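PDB 1R9D: glycerol dehydratase from Clostridium butyricum, which is a B12-independent lyase thought to dehydrate glycerol to 3-hydroxypropionaldehyde by glycyl-radical chemistry. Local coordinates for residues 34-39 with 119-124; 74-79 with 274-279; 133-138 with 156-161. One frame throughout, in Å; residues are numbered along the deposited sequence.

Interaction 1. Residues 34-39 with 119-124; sequences LITESF and LKDVFE
Thr36 on helix 30-40 meets Val122 on helix 113-125, and the CA atoms of this pair lie 6.4 Å apart, the nearest such approach between 34-39 and 119-124. The beta-branched ends do the touching: Thr36 OG1 faces the fork of Val122, at 3.8 Å from CG1 and an equal 3.8 Å from CG2, so the hydroxyl oxygen rests between the two methyls. The other branch of the threonine turns to the neighbouring residue, where its CG2 methyl comes to 4.1 Å from Asp121 OD2. This division follows from chi1 of Thr36 (-63°), which sets OG1 beside the backbone N and CG2 opposite it. No hydrogen bond spans the two segments, and 103 Å² is buried between them in all.

The polar atoms are satisfied just beyond this first shell. Thr36 OG1 is hydrogen-bonded to Ala32 O, one turn earlier on its own helix, and to the indole NE1 of Trp126, just past the end of helix 113-125. The Asp121 side chain leaves its backbone toward helix 30-40, with CG opposite the backbone N (chi1 -175°), and OD2 forms a salt bridge with Lys40. Apolar neighbours surround the contact: Val122 also packs on Ile33 and on Pro87 of a nearby loop, Leu119 reaches Ala32, and the Phe39 and Trp126 rings meet with their planes at about 50°.

The contact is therefore a buried helix-helix seam in which short side chains let the backbones come close. Because an amide carbonyl and an indole N-H both engage its hydroxyl, Thr36 can lie against valine methyls without leaving a buried oxygen unpaired, while the Asp121-Lys40 ion pair adds a polar tie between the same two helices at the less buried side.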
loop_
_atom_site.group_PDB
_atom_site.type_symbol
_atom_site.label_atom_id
_atom_site.label_comp_id
_atom_site.label_asym_id
_atom_site.label_seq_id
_atom_site.Cartn_x
_atom_site.Cartn_y
_atom_site.Cartn_z
ATOM N N LEU A 34 -18.606 -15.312 -7.220
ATOM C CA LEU A 34 -17.838 -14.747 -8.321
ATOM C C LEU A 34 -16.638 -13.891 -7.915
ATOM O O LEU A 34 -15.563 -14.016 -8.502
ATOM C CB LEU A 34 -18.762 -13.945 -9.237
ATOM C CG LEU A 34 -19.787 -14.770 -10.021
ATOM C CD1 LEU A 34 -20.697 -13.849 -10.804
ATOM C CD2 LEU A 34 -19.064 -15.728 -10.968
ATOM N N ILE A 35 -16.803 -13.020 -6.923
ATOM C CA ILE A 35 -15.678 -12.186 -6.507
ATOM C C ILE A 35 -14.604 -13.055 -5.851
ATOM O O ILE A 35 -13.411 -12.778 -5.977
ATOM C CB ILE A 35 -16.124 -11.051 -5.536
ATOM C CG1 ILE A 35 -14.983 -10.042 -5.369
ATOM C CG2 ILE A 35 -16.524 -11.631 -4.185
ATOM C CD1 ILE A 35 -15.380 -8.762 -4.655
ATOM N N THR A 36 -15.029 -14.116 -5.168
ATOM C CA THR A 36 -14.100 -15.032 -4.509
ATOM C C THR A 36 -13.270 -15.758 -5.569
ATOM O O THR A 36 -12.058 -15.922 -5.430
ATOM C CB THR A 36 -14.860 -16.076 -3.652
ATOM O OG1 THR A 36 -15.579 -15.406 -2.605
ATOM C CG2 THR A 36 -13.898 -17.079 -3.033
ATOM N N GLU A 37 -13.941 -16.185 -6.634
ATOM C CA GLU A 37 -13.279 -16.882 -7.728
ATOM C C GLU A 37 -12.259 -15.970 -8.411
ATOM O O GLU A 37 -11.148 -16.396 -8.727
ATOM C CB GLU A 37 -14.326 -17.364 -8.739
ATOM C CG GLU A 37 -13.771 -17.765 -10.095
ATOM C CD GLU A 37 -14.806 -18.455 -10.969
ATOM O OE1 GLU A 37 -15.952 -17.954 -11.058
ATOM O OE2 GLU A 37 -14.471 -19.498 -11.573
ATOM N N SER A 38 -12.637 -14.714 -8.630
ATOM C CA SER A 38 -11.742 -13.761 -9.277
ATOM C C SER A 38 -10.509 -13.470 -8.427
ATOM O O SER A 38 -9.385 -13.541 -8.920
ATOM C CB SER A 38 -12.479 -12.454 -9.583
ATOM O OG SER A 38 -11.630 -11.540 -10.261
ATOM N N PHE A 39 -10.713 -13.149 -7.152
ATOM C CA PHE A 39 -9.586 -12.851 -6.269
ATOM C C PHE A 39 -8.582 -14.001 -6.159
ATOM O O PHE A 39 -7.381 -13.776 -6.012
ATOM C CB PHE A 39 -10.083 -12.459 -4.875
ATOM C CG PHE A 39 -10.219 -10.971 -4.676
ATOM C CD1 PHE A 39 -11.097 -10.227 -5.454
ATOM C CD2 PHE A 39 -9.444 -10.312 -3.722
ATOM C CE1 PHE A 39 -11.205 -8.841 -5.290
ATOM C CE2 PHE A 39 -9.541 -8.930 -3.550
ATOM C CZ PHE A 39 -10.422 -8.195 -4.336
ATOM N N LEU A 119 -21.694 -20.536 0.557
ATOM C CA LEU A 119 -20.988 -19.463 1.247
ATOM C C LEU A 119 -19.854 -19.982 2.126
ATOM O O LEU A 119 -18.959 -19.228 2.493
ATOM C CB LEU A 119 -21.961 -18.639 2.098
ATOM C CG LEU A 119 -22.949 -17.765 1.327
ATOM C CD1 LEU A 119 -23.895 -17.088 2.308
ATOM C CD2 LEU A 119 -22.187 -16.722 0.514
ATOM N N LYS A 120 -19.882 -21.269 2.465
ATOM C CA LYS A 120 -18.832 -21.836 3.306
ATOM C C LYS A 120 -17.437 -21.521 2.770
ATOM O O LYS A 120 -16.569 -21.064 3.515
ATOM C CB LYS A 120 -19.002 -23.352 3.433
ATOM C CG LYS A 120 -20.211 -23.772 4.250
ATOM C CD LYS A 120 -20.360 -25.287 4.274
ATOM C CE LYS A 120 -21.563 -25.709 5.109
ATOM N NZ LYS A 120 -21.750 -27.188 5.118
ATOM N N ASP A 121 -17.221 -21.761 1.480
ATOM C CA ASP A 121 -15.920 -21.491 0.874
ATOM C C ASP A 121 -15.599 -19.995 0.886
ATOM O O ASP A 121 -14.436 -19.600 0.984
ATOM C CB ASP A 121 -15.882 -21.995 -0.568
ATOM C CG ASP A 121 -14.511 -21.837 -1.196
ATOM O OD1 ASP A 121 -13.565 -22.505 -0.730
ATOM O OD2 ASP A 121 -14.374 -21.042 -2.149
ATOM N N VAL A 122 -16.634 -19.169 0.770
ATOM C CA VAL A 122 -16.452 -17.723 0.772
ATOM C C VAL A 122 -15.874 -17.286 2.117
ATOM O O VAL A 122 -14.878 -16.567 2.167
ATOM C CB VAL A 122 -17.794 -16.995 0.522
ATOM C CG1 VAL A 122 -17.589 -15.485 0.577
ATOM C CG2 VAL A 122 -18.354 -17.396 -0.833
ATOM N N PHE A 123 -16.499 -17.733 3.204
ATOM C CA PHE A 123 -16.037 -17.403 4.549
ATOM C C PHE A 123 -14.599 -17.873 4.742
ATOM O O PHE A 123 -13.791 -17.191 5.371
ATOM C CB PHE A 123 -16.924 -18.074 5.605
ATOM C CG PHE A 123 -18.367 -17.650 5.554
ATOM C CD1 PHE A 123 -19.382 -18.587 5.727
ATOM C CD2 PHE A 123 -18.715 -16.319 5.348
ATOM C CE1 PHE A 123 -20.722 -18.208 5.693
ATOM C CE2 PHE A 123 -20.055 -15.926 5.314
ATOM C CZ PHE A 123 -21.060 -16.873 5.487
ATOM N N GLU A 124 -14.285 -19.046 4.197
ATOM C CA GLU A 124 -12.943 -19.600 4.326
ATOM C C GLU A 124 -11.889 -18.775 3.592
ATOM O O GLU A 124 -10.835 -18.475 4.147
ATOM C CB GLU A 124 -12.914 -21.041 3.808
ATOM C CG GLU A 124 -11.594 -21.753 4.044
ATOM C CD GLU A 124 -11.584 -23.161 3.470
ATOM O OE1 GLU A 124 -12.506 -23.943 3.793
ATOM O OE2 GLU A 124 -10.652 -23.484 2.701
#

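Interaction 2. Residues 74-79 with 274-279; sequences GSLTKE and INIESN
Leu76 meets Asn275 and Ile276 with a forked end, one methyl for each residue. CD1 approaches Asn275 CB at 3.5 Å, the two side chains crossing at about a right angle, while CD2 lies 3.4 Å from Ile276 CG1 and 3.6 Å from Ile276 CD1. The CG1 contact is tighter than usual for two carbons, which indicates close fitting at this point. Ile276 offers CG1 and CD1 together because its chain is extended (chi2 180°), so the leucine methyl lies alongside two consecutive carbons rather than against a single tip. Asn275 contributes only its aliphatic carbon here: its amide bends away from the leucine, and ND2 is hydrogen-bonded to His271 O, one turn back in the same helix. The contact is essentially apolar, with no hydrogen bond between 74-79 and 274-279.

In the fold, Leu76 projects from the long loop after helix 47-61 onto the C-terminal end of helix 260-277. The Asn275 side chain is about 12 Å from the bound glycerol. Trp268 of that helix also hydrogen-bonds Gly74 O, Ile276 packs on Ile58 and Leu59 of helix 47-61, and Ile274 faces helix 520-524.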
loop_
_atom_site.group_PDB
_atom_site.type_symbol
_atom_site.label_atom_id
_atom_site.label_comp_id
_atom_site.label_asym_id
_atom_site.label_seq_id
_atom_site.Cartn_x
_atom_site.Cartn_y
_atom_site.Cartn_z
ATOM N N GLY A 74 -32.624 -4.025 -15.758
ATOM C CA GLY A 74 -31.402 -4.088 -14.978
ATOM C C GLY A 74 -31.757 -4.474 -13.555
ATOM O O GLY A 74 -32.239 -3.639 -12.785
ATOM N N SER A 75 -31.543 -5.740 -13.212
ATOM C CA SER A 75 -31.852 -6.247 -11.881
ATOM C C SER A 75 -30.608 -6.850 -11.252
ATOM O O SER A 75 -29.917 -7.659 -11.878
ATOM C CB SER A 75 -32.952 -7.314 -11.957
ATOM O OG SER A 75 -34.160 -6.768 -12.454
ATOM N N LEU A 76 -30.344 -6.469 -10.005
ATOM C CA LEU A 76 -29.173 -6.943 -9.281
ATOM C C LEU A 76 -29.353 -8.310 -8.635
ATOM O O LEU A 76 -28.372 -8.976 -8.302
ATOM C CB LEU A 76 -28.777 -5.930 -8.202
ATOM C CG LEU A 76 -28.555 -4.483 -8.655
ATOM C CD1 LEU A 76 -27.931 -3.696 -7.512
ATOM C CD2 LEU A 76 -27.647 -4.443 -9.871
ATOM N N THR A 77 -30.605 -8.717 -8.442
ATOM C CA THR A 77 -30.910 -10.008 -7.835
ATOM C C THR A 77 -32.071 -10.657 -8.580
ATOM O O THR A 77 -32.895 -9.966 -9.178
ATOM C CB THR A 77 -31.294 -9.860 -6.338
ATOM O OG1 THR A 77 -32.352 -8.899 -6.199
ATOM C CG2 THR A 77 -30.091 -9.414 -5.519
ATOM N N LYS A 78 -32.121 -11.986 -8.551
ATOM C CA LYS A 78 -33.184 -12.728 -9.217
ATOM C C LYS A 78 -34.531 -12.420 -8.562
ATOM O O LYS A 78 -35.519 -12.153 -9.250
ATOM C CB LYS A 78 -32.878 -14.228 -9.159
ATOM C CG LYS A 78 -31.589 -14.600 -9.885
ATOM C CD LYS A 78 -31.208 -16.062 -9.686
ATOM C CE LYS A 78 -30.866 -16.360 -8.230
ATOM N NZ LYS A 78 -30.402 -17.767 -8.031
ATOM N N GLU A 79 -34.564 -12.464 -7.233
ATOM C CA GLU A 79 -35.778 -12.154 -6.471
ATOM C C GLU A 79 -35.786 -10.634 -6.286
ATOM O O GLU A 79 -34.748 -10.037 -6.008
ATOM C CB GLU A 79 -35.726 -12.842 -5.100
ATOM C CG GLU A 79 -36.893 -12.534 -4.145
ATOM C CD GLU A 79 -38.207 -13.188 -4.554
ATOM O OE1 GLU A 79 -38.174 -14.174 -5.320
ATOM O OE2 GLU A 79 -39.277 -12.727 -4.092
ATOM N N ILE A 274 -22.990 0.706 -10.004
ATOM C CA ILE A 274 -22.308 1.229 -8.823
ATOM C C ILE A 274 -22.612 0.292 -7.654
ATOM O O ILE A 274 -21.729 -0.043 -6.859
ATOM C CB ILE A 274 -22.802 2.650 -8.464
ATOM C CG1 ILE A 274 -22.286 3.657 -9.494
ATOM C CG2 ILE A 274 -22.331 3.027 -7.066
ATOM C CD1 ILE A 274 -22.777 5.075 -9.285
ATOM N N ASN A 275 -23.871 -0.138 -7.583
ATOM C CA ASN A 275 -24.362 -1.029 -6.536
ATOM C C ASN A 275 -23.889 -2.479 -6.656
ATOM O O ASN A 275 -24.179 -3.309 -5.790
ATOM C CB ASN A 275 -25.896 -0.974 -6.505
ATOM C CG ASN A 275 -26.421 0.277 -5.817
ATOM O OD1 ASN A 275 -26.574 0.301 -4.599
ATOM N ND2 ASN A 275 -26.683 1.324 -6.592
ATOM N N ILE A 276 -23.178 -2.788 -7.737
ATOM C CA ILE A 276 -22.637 -4.129 -7.935
ATOM C C ILE A 276 -21.170 -4.104 -7.495
ATOM O O ILE A 276 -20.668 -5.052 -6.901
ATOM C CB ILE A 276 -22.735 -4.568 -9.416
ATOM C CG1 ILE A 276 -24.207 -4.656 -9.827
ATOM C CG2 ILE A 276 -22.046 -5.919 -9.608
ATOM C CD1 ILE A 276 -24.428 -5.080 -11.273
ATOM N N GLU A 277 -20.494 -2.995 -7.766
ATOM C CA GLU A 277 -19.097 -2.859 -7.377
ATOM C C GLU A 277 -18.955 -2.813 -5.858
ATOM O O GLU A 277 -18.049 -3.423 -5.289
ATOM C CB GLU A 277 -18.490 -1.589 -7.989
ATOM C CG GLU A 277 -17.056 -1.326 -7.544
ATOM C CD GLU A 277 -16.432 -0.123 -8.238
ATOM O OE1 GLU A 277 -17.009 0.982 -8.154
ATOM O OE2 GLU A 277 -15.359 -0.285 -8.864
ATOM N N SER A 278 -19.858 -2.093 -5.198
ATOM C CA SER A 278 -19.810 -1.964 -3.744
ATOM C C SER A 278 -21.215 -1.816 -3.182
ATOM O O SER A 278 -22.126 -1.405 -3.895
ATOM C CB SER A 278 -18.974 -0.735 -3.358
ATOM O OG SER A 278 -19.016 -0.506 -1.958
ATOM N N ASN A 279 -21.386 -2.145 -1.905
ATOM C CA ASN A 279 -22.700 -2.032 -1.284
ATOM C C ASN A 279 -22.825 -0.841 -0.340
ATOM O O ASN A 279 -23.691 -0.820 0.527
ATOM C CB ASN A 279 -23.083 -3.331 -0.557
ATOM C CG ASN A 279 -22.260 -3.588 0.685
ATOM O OD1 ASN A 279 -21.188 -3.014 0.876
ATOM N ND2 ASN A 279 -22.759 -4.476 1.543
#

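Interaction 3. Residues 133-138 with 156-161; sequences ELATSY and NYYYNG
Ala135 and Tyr158 bring helices 131-138 and 155-159 nearest to each other, at 7.4 Å between CA atoms, a spacing bridged by one long side chain. That side chain is Tyr158, whose CG stands opposite the backbone N (chi1 -179°), sending the ring across to the other helix. Its phenol oxygen OH lies 2.6 Å from Thr136 OG1 in a short hydrogen bond to which either hydroxyl could give the proton. The CZ-OH...OG1 angle is about 112°, and Thr136 OG1 lies at the ring edge, in plane. The threonine oxygen is consequently also close to the rim, 3.3 Å from Tyr158 CE1. Beside it, the Ala135 methyl CB comes obliquely to 4.2 Å from CE1, adding a small apolar contact.

On the other side of the ring, Tyr158 CD2 lies 3.7 Å above the plane of the Tyr159 ring, over its centre, so Tyr158 spans from Thr136 on one helix to its own sequence neighbour. Ala135 is backed by Ile509 of helix 484-516, and Thr136 O receives a hydrogen bond from Arg144. Elsewhere on helix 131-138, Ser137 OG is hydrogen-bonded to Gly44 O of the second subunit, while Leu134 and Tyr138 pack on Pro46 of that subunit, so the helix meets Tyr158 through Ala135 and Thr136 and the second subunit through Leu134, Ser137 and Tyr138.

The Tyr158 side chain is about 13 Å from the bound glycerol, too far to touch it. Chemically, one hydroxyl pair supplies the directional part: the in-plane bond at OH and the Tyr159 face under CD2 would probably restrict how the ring turns, while the Ala135 methyl contributes only a loose apolar touch.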
loop_
_atom_site.group_PDB
_atom_site.type_symbol
_atom_site.label_atom_id
_atom_site.label_comp_id
_atom_site.label_asym_id
_atom_site.label_seq_id
_atom_site.Cartn_x
_atom_site.Cartn_y
_atom_site.Cartn_z
ATOM N N GLU A 133 -11.087 -6.281 8.781
ATOM C CA GLU A 133 -10.006 -6.867 9.564
ATOM C C GLU A 133 -8.742 -6.004 9.553
ATOM O O GLU A 133 -8.063 -5.880 10.571
ATOM C CB GLU A 133 -9.741 -8.295 9.068
ATOM C CG GLU A 133 -10.980 -9.173 9.291
ATOM C CD GLU A 133 -10.954 -10.495 8.547
ATOM O OE1 GLU A 133 -10.691 -11.536 9.192
ATOM O OE2 GLU A 133 -11.204 -10.490 7.320
ATOM N N LEU A 134 -8.438 -5.384 8.416
ATOM C CA LEU A 134 -7.265 -4.516 8.338
ATOM C C LEU A 134 -7.512 -3.243 9.161
ATOM O O LEU A 134 -6.610 -2.746 9.831
ATOM C CB LEU A 134 -6.972 -4.150 6.882
ATOM C CG LEU A 134 -5.803 -3.187 6.647
ATOM C CD1 LEU A 134 -4.514 -3.793 7.175
ATOM C CD2 LEU A 134 -5.686 -2.892 5.161
ATOM N N ALA A 135 -8.740 -2.728 9.112
ATOM C CA ALA A 135 -9.095 -1.519 9.860
ATOM C C ALA A 135 -8.820 -1.716 11.346
ATOM O O ALA A 135 -8.249 -0.843 12.002
ATOM C CB ALA A 135 -10.566 -1.175 9.644
ATOM N N THR A 136 -9.231 -2.864 11.879
ATOM C CA THR A 136 -9.002 -3.158 13.290
ATOM C C THR A 136 -7.507 -3.237 13.604
ATOM O O THR A 136 -7.055 -2.770 14.655
ATOM C CB THR A 136 -9.687 -4.487 13.693
ATOM O OG1 THR A 136 -11.108 -4.305 13.677
ATOM C CG2 THR A 136 -9.254 -4.920 15.085
ATOM N N SER A 137 -6.734 -3.816 12.692
ATOM C CA SER A 137 -5.295 -3.929 12.901
ATOM C C SER A 137 -4.620 -2.561 12.983
ATOM O O SER A 137 -3.612 -2.406 13.670
ATOM C CB SER A 137 -4.656 -4.748 11.776
ATOM O OG SER A 137 -5.145 -6.080 11.779
ATOM N N TYR A 138 -5.168 -1.572 12.278
ATOM C CA TYR A 138 -4.594 -0.226 12.298
ATOM C C TYR A 138 -4.950 0.555 13.567
ATOM O O TYR A 138 -4.247 1.494 13.939
ATOM C CB TYR A 138 -5.041 0.571 11.067
ATOM C CG TYR A 138 -4.131 0.418 9.866
ATOM C CD1 TYR A 138 -4.617 -0.069 8.653
ATOM C CD2 TYR A 138 -2.781 0.760 9.945
ATOM C CE1 TYR A 138 -3.776 -0.213 7.546
ATOM C CE2 TYR A 138 -1.936 0.619 8.846
ATOM C CZ TYR A 138 -2.440 0.132 7.654
ATOM O OH TYR A 138 -1.600 -0.026 6.573
ATOM N N ASN A 156 -20.800 1.416 10.211
ATOM C CA ASN A 156 -21.224 1.616 8.829
ATOM C C ASN A 156 -20.184 1.276 7.755
ATOM O O ASN A 156 -20.426 0.397 6.924
ATOM C CB ASN A 156 -21.745 3.048 8.631
ATOM C CG ASN A 156 -22.628 3.181 7.401
ATOM O OD1 ASN A 156 -23.096 2.180 6.845
ATOM N ND2 ASN A 156 -22.874 4.416 6.974
ATOM N N TYR A 157 -19.035 1.947 7.774
ATOM C CA TYR A 157 -17.993 1.704 6.771
ATOM C C TYR A 157 -17.043 0.573 7.174
ATOM O O TYR A 157 -16.135 0.196 6.418
ATOM C CB TYR A 157 -17.204 2.997 6.524
ATOM C CG TYR A 157 -18.044 4.163 6.031
ATOM C CD1 TYR A 157 -17.596 5.476 6.182
ATOM C CD2 TYR A 157 -19.284 3.960 5.418
ATOM C CE1 TYR A 157 -18.354 6.554 5.742
ATOM C CE2 TYR A 157 -20.055 5.042 4.970
ATOM C CZ TYR A 157 -19.579 6.337 5.139
ATOM O OH TYR A 157 -20.314 7.421 4.710
ATOM N N TYR A 158 -17.265 0.036 8.366
ATOM C CA TYR A 158 -16.460 -1.054 8.893
ATOM C C TYR A 158 -16.957 -2.387 8.335
ATOM O O TYR A 158 -16.175 -3.188 7.829
ATOM C CB TYR A 158 -16.550 -1.078 10.423
ATOM C CG TYR A 158 -15.731 -2.166 11.084
ATOM C CD1 TYR A 158 -14.362 -2.007 11.303
ATOM C CD2 TYR A 158 -16.327 -3.364 11.485
ATOM C CE1 TYR A 158 -13.606 -3.016 11.907
ATOM C CE2 TYR A 158 -15.580 -4.378 12.088
ATOM C CZ TYR A 158 -14.220 -4.196 12.294
ATOM O OH TYR A 158 -13.468 -5.194 12.876
ATOM N N TYR A 159 -18.267 -2.610 8.419
ATOM C CA TYR A 159 -18.860 -3.859 7.948
ATOM C C TYR A 159 -19.187 -3.912 6.469
ATOM O O TYR A 159 -19.231 -4.995 5.877
ATOM C CB TYR A 159 -20.139 -4.170 8.731
ATOM C CG TYR A 159 -19.909 -4.500 10.182
ATOM C CD1 TYR A 159 -20.310 -3.622 11.189
ATOM C CD2 TYR A 159 -19.286 -5.692 10.555
ATOM C CE1 TYR A 159 -20.096 -3.919 12.526
ATOM C CE2 TYR A 159 -19.068 -6.000 11.886
ATOM C CZ TYR A 159 -19.476 -5.112 12.869
ATOM O OH TYR A 159 -19.275 -5.418 14.195
ATOM N N ASN A 160 -19.427 -2.754 5.867
ATOM C CA ASN A 160 -19.778 -2.715 4.456
ATOM C C ASN A 160 -19.121 -1.578 3.686
ATOM O O ASN A 160 -18.256 -0.873 4.215
ATOM C CB ASN A 160 -21.302 -2.649 4.324
ATOM C CG ASN A 160 -21.982 -3.907 4.839
ATOM O OD1 ASN A 160 -22.001 -4.938 4.159
ATOM N ND2 ASN A 160 -22.522 -3.838 6.054
ATOM N N GLY A 161 -19.538 -1.410 2.435
ATOM C CA GLY A 161 -18.975 -0.377 1.586
ATOM C C GLY A 161 -19.246 1.038 2.058
ATOM O O GLY A 161 -20.045 1.259 2.969
#

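From the N terminus, helix 30-40 opens interaction 1 and the loop residues 74-79 open interaction 2 before 119-124 closes the first loop, so the two cross along the chain. Interaction 3 follows in series with interaction 1, joining 133-138 to 156-161 over only 17 intervening residues, and it is nested inside the long loop that 274-279 finally closes. Interactions 1 and 2 have centres about 17 Å apart and do not touch. Interactions 2 and 3 do meet: the Asn279 amide probably hydrogen-bonds both Asn160 OD1 and Gly161 N. Together they link the N-terminal helices, the end of helix 260-277 and the subunit-facing helix 131-138, all within the pyruvate formate lyase-like region.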